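Local coordinates for protein mosquitocidal toxin (Lysinibacillus sphaericus, PDB 2VSE) that probably kills mosquito larvae by ADP-ribosylating target proteins with its enzymatic domain, while its ricin-B-like lectin domains are thought to bind sugars, at residues N474-W479 against N495-L500. Numbering follows the deposited sequence.
Sequences NYSLAW and NDQYWL
Ser476 meets Gln497 at the start of the contact, its OG lying 3.5 Å from Gln497 NE2. That separation is a packing distance; the Gln497 amide is held elsewhere, its NE2 by Thr491 O and its OE1 by Tyr494 N. At Leu477 the chain's carbonyl takes over. Trp499 NE1 donates to Leu477 O over 2.8 Å in a nearly straight bond (N-H...O 165°). The acceptor sits at the indole edge, nearly in the ring plane, whereas the donor stands above the carbonyl plane, 47° out of it. The CB of Trp499 points toward 476-479, and with CG anti to the carbonyl carbon the indole N-H edge meets Leu477 O. A water is modelled between Leu477 O and Gln497 O, two carbonyl oxygens 3.8 Å apart, though its leg to Gln497 O is doubtfully short. Ala478 follows, its methyl CB against Gln497 CG at 4.1 Å. At Trp479 the contact is divided: CB touches the far corner of the Trp499 ring, CH2, at 4.2 Å, while the Trp479 indole leads away to Arg485 O. A second water is modelled among Trp479 N, Trp479 O and Asp496 O, the last leg again doubtfully short; Asp496 O also accepts from Asn513 ND2. The strand axes, 79° apart in direction at 8.0 Å, are far from the course of paired strands; 476-479 pairs with 487-490 instead. Both segments lie in a ricin-type beta-trefoil lectin region, and Gln497-Tyr498-Trp499 fits the QxW motif characteristic of ricin-type repeats. The chemistry implies a junction resting on one direct indole bond, in which Leu477 O receives the N-H of Trp499, with no backbone-to-backbone hydrogen bond between the segments.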
loop_
_atom_site.group_PDB
_atom_site.type_symbol
_atom_site.label_atom_id
_atom_site.label_comp_id
_atom_site.label_asym_id
_atom_site.label_seq_id
_atom_site.Cartn_x
_atom_site.Cartn_y
_atom_site.Cartn_z
ATOM N N ASN A 474 26.037 12.411 -1.664
ATOM C CA ASN A 474 27.217 12.383 -0.794
ATOM C C ASN A 474 26.937 12.718 0.664
ATOM O O ASN A 474 27.754 12.428 1.538
ATOM C CB ASN A 474 28.275 13.357 -1.299
ATOM C CG ASN A 474 29.153 12.757 -2.374
ATOM O OD1 ASN A 474 29.635 11.629 -2.241
ATOM N ND2 ASN A 474 29.378 13.511 -3.442
ATOM N N TYR A 475 25.800 13.351 0.931
ATOM C CA TYR A 475 25.477 13.744 2.290
ATOM C C TYR A 475 24.365 12.880 2.844
ATOM O O TYR A 475 23.377 12.586 2.162
ATOM C CB TYR A 475 25.114 15.226 2.375
ATOM C CG TYR A 475 26.247 16.154 1.993
ATOM C CD1 TYR A 475 26.977 16.842 2.968
ATOM C CD2 TYR A 475 26.597 16.345 0.654
ATOM C CE1 TYR A 475 28.029 17.704 2.613
ATOM C CE2 TYR A 475 27.640 17.188 0.293
ATOM C CZ TYR A 475 28.355 17.869 1.270
ATOM O OH TYR A 475 29.387 18.715 0.888
ATOM N N SER A 476 24.550 12.465 4.092
ATOM C CA SER A 476 23.546 11.698 4.809
ATOM C C SER A 476 23.269 12.349 6.150
ATOM O O SER A 476 24.093 13.118 6.670
ATOM C CB SER A 476 24.002 10.253 5.011
ATOM O OG SER A 476 25.167 10.182 5.831
ATOM N N LEU A 477 22.107 12.032 6.704
ATOM C CA LEU A 477 21.667 12.557 7.987
ATOM C C LEU A 477 22.575 12.038 9.105
ATOM O O LEU A 477 22.720 10.830 9.269
ATOM C CB LEU A 477 20.225 12.111 8.232
ATOM C CG LEU A 477 19.216 13.079 8.836
ATOM C CD1 LEU A 477 19.132 14.364 8.018
ATOM C CD2 LEU A 477 17.852 12.408 8.913
ATOM N N ALA A 478 23.184 12.951 9.861
ATOM C CA ALA A 478 24.150 12.591 10.912
ATOM C C ALA A 478 23.912 13.346 12.211
ATOM O O ALA A 478 23.316 14.431 12.216
ATOM C CB ALA A 478 25.587 12.834 10.443
ATOM N N TRP A 479 24.395 12.764 13.311
ATOM C CA TRP A 479 24.366 13.421 14.612
ATOM C C TRP A 479 25.699 14.130 14.855
ATOM O O TRP A 479 26.764 13.516 14.787
ATOM C CB TRP A 479 24.034 12.423 15.750
ATOM C CG TRP A 479 23.914 13.087 17.122
ATOM C CD1 TRP A 479 23.282 14.268 17.414
ATOM C CD2 TRP A 479 24.452 12.611 18.361
ATOM N NE1 TRP A 479 23.384 14.549 18.755
ATOM C CE2 TRP A 479 24.096 13.547 19.361
ATOM C CE3 TRP A 479 25.196 11.481 18.729
ATOM C CZ2 TRP A 479 24.473 13.394 20.704
ATOM C CZ3 TRP A 479 25.571 11.331 20.068
ATOM C CH2 TRP A 479 25.205 12.286 21.036
ATOM N N ASN A 495 29.969 4.754 11.062
ATOM C CA ASN A 495 28.891 4.021 11.718
ATOM C C ASN A 495 27.862 4.907 12.419
ATOM O O ASN A 495 26.692 4.547 12.460
ATOM C CB ASN A 495 29.411 2.912 12.643
ATOM C CG ASN A 495 30.032 1.724 11.876
ATOM O OD1 ASN A 495 29.975 1.649 10.641
ATOM N ND2 ASN A 495 30.625 0.792 12.617
ATOM N N ASP A 496 28.265 6.078 12.919
ATOM C CA ASP A 496 27.301 6.984 13.583
ATOM C C ASP A 496 26.484 7.825 12.613
ATOM O O ASP A 496 25.805 8.767 13.028
ATOM C CB ASP A 496 27.974 7.871 14.647
ATOM C CG ASP A 496 29.055 8.773 14.079
ATOM O OD1 ASP A 496 29.706 9.451 14.900
ATOM O OD2 ASP A 496 29.265 8.803 12.839
ATOM N N GLN A 497 26.570 7.481 11.325
ATOM C CA GLN A 497 25.729 8.073 10.288
ATOM C C GLN A 497 24.690 7.060 9.831
ATOM O O GLN A 497 24.018 7.261 8.822
ATOM C CB GLN A 497 26.584 8.536 9.118
ATOM C CG GLN A 497 27.705 9.460 9.527
ATOM C CD GLN A 497 28.525 9.913 8.346
ATOM O OE1 GLN A 497 29.556 9.327 8.042
ATOM N NE2 GLN A 497 28.075 10.962 7.674
ATOM N N TYR A 498 24.585 5.961 10.580
ATOM C CA TYR A 498 23.570 4.946 10.352
ATOM C C TYR A 498 22.512 4.969 11.447
ATOM O O TYR A 498 22.796 5.312 12.587
ATOM C CB TYR A 498 24.195 3.560 10.245
ATOM C CG TYR A 498 24.884 3.326 8.932
ATOM C CD1 TYR A 498 24.226 2.680 7.882
ATOM C CD2 TYR A 498 26.198 3.746 8.735
ATOM C CE1 TYR A 498 24.856 2.471 6.667
ATOM C CE2 TYR A 498 26.837 3.540 7.530
ATOM C CZ TYR A 498 26.158 2.908 6.496
ATOM O OH TYR A 498 26.814 2.710 5.297
ATOM N N TRP A 499 21.294 4.586 11.091
ATOM C CA TRP A 499 20.146 4.751 11.972
ATOM C C TRP A 499 19.308 3.486 12.041
ATOM O O TRP A 499 19.008 2.850 11.018
ATOM C CB TRP A 499 19.273 5.935 11.528
ATOM C CG TRP A 499 20.030 7.235 11.519
ATOM C CD1 TRP A 499 20.774 7.733 10.502
ATOM C CD2 TRP A 499 20.138 8.175 12.593
ATOM N NE1 TRP A 499 21.341 8.916 10.865
ATOM C CE2 TRP A 499 20.962 9.222 12.141
ATOM C CE3 TRP A 499 19.611 8.236 13.893
ATOM C CZ2 TRP A 499 21.283 10.325 12.937
ATOM C CZ3 TRP A 499 19.935 9.327 14.690
ATOM C CH2 TRP A 499 20.763 10.363 14.204
ATOM N N LEU A 500 18.950 3.136 13.270
ATOM C CA LEU A 500 18.110 2.005 13.562
ATOM C C LEU A 500 16.701 2.540 13.540
ATOM O O LEU A 500 16.372 3.466 14.296
ATOM C CB LEU A 500 18.449 1.443 14.947
ATOM C CG LEU A 500 19.821 0.762 15.119
ATOM C CD1 LEU A 500 20.213 0.685 16.585
ATOM C CD2 LEU A 500 19.845 -0.615 14.453
HETATM O O HOH W 1 22.326 8.634 7.553
HETATM O O HOH W 2 26.360 11.106 13.446
#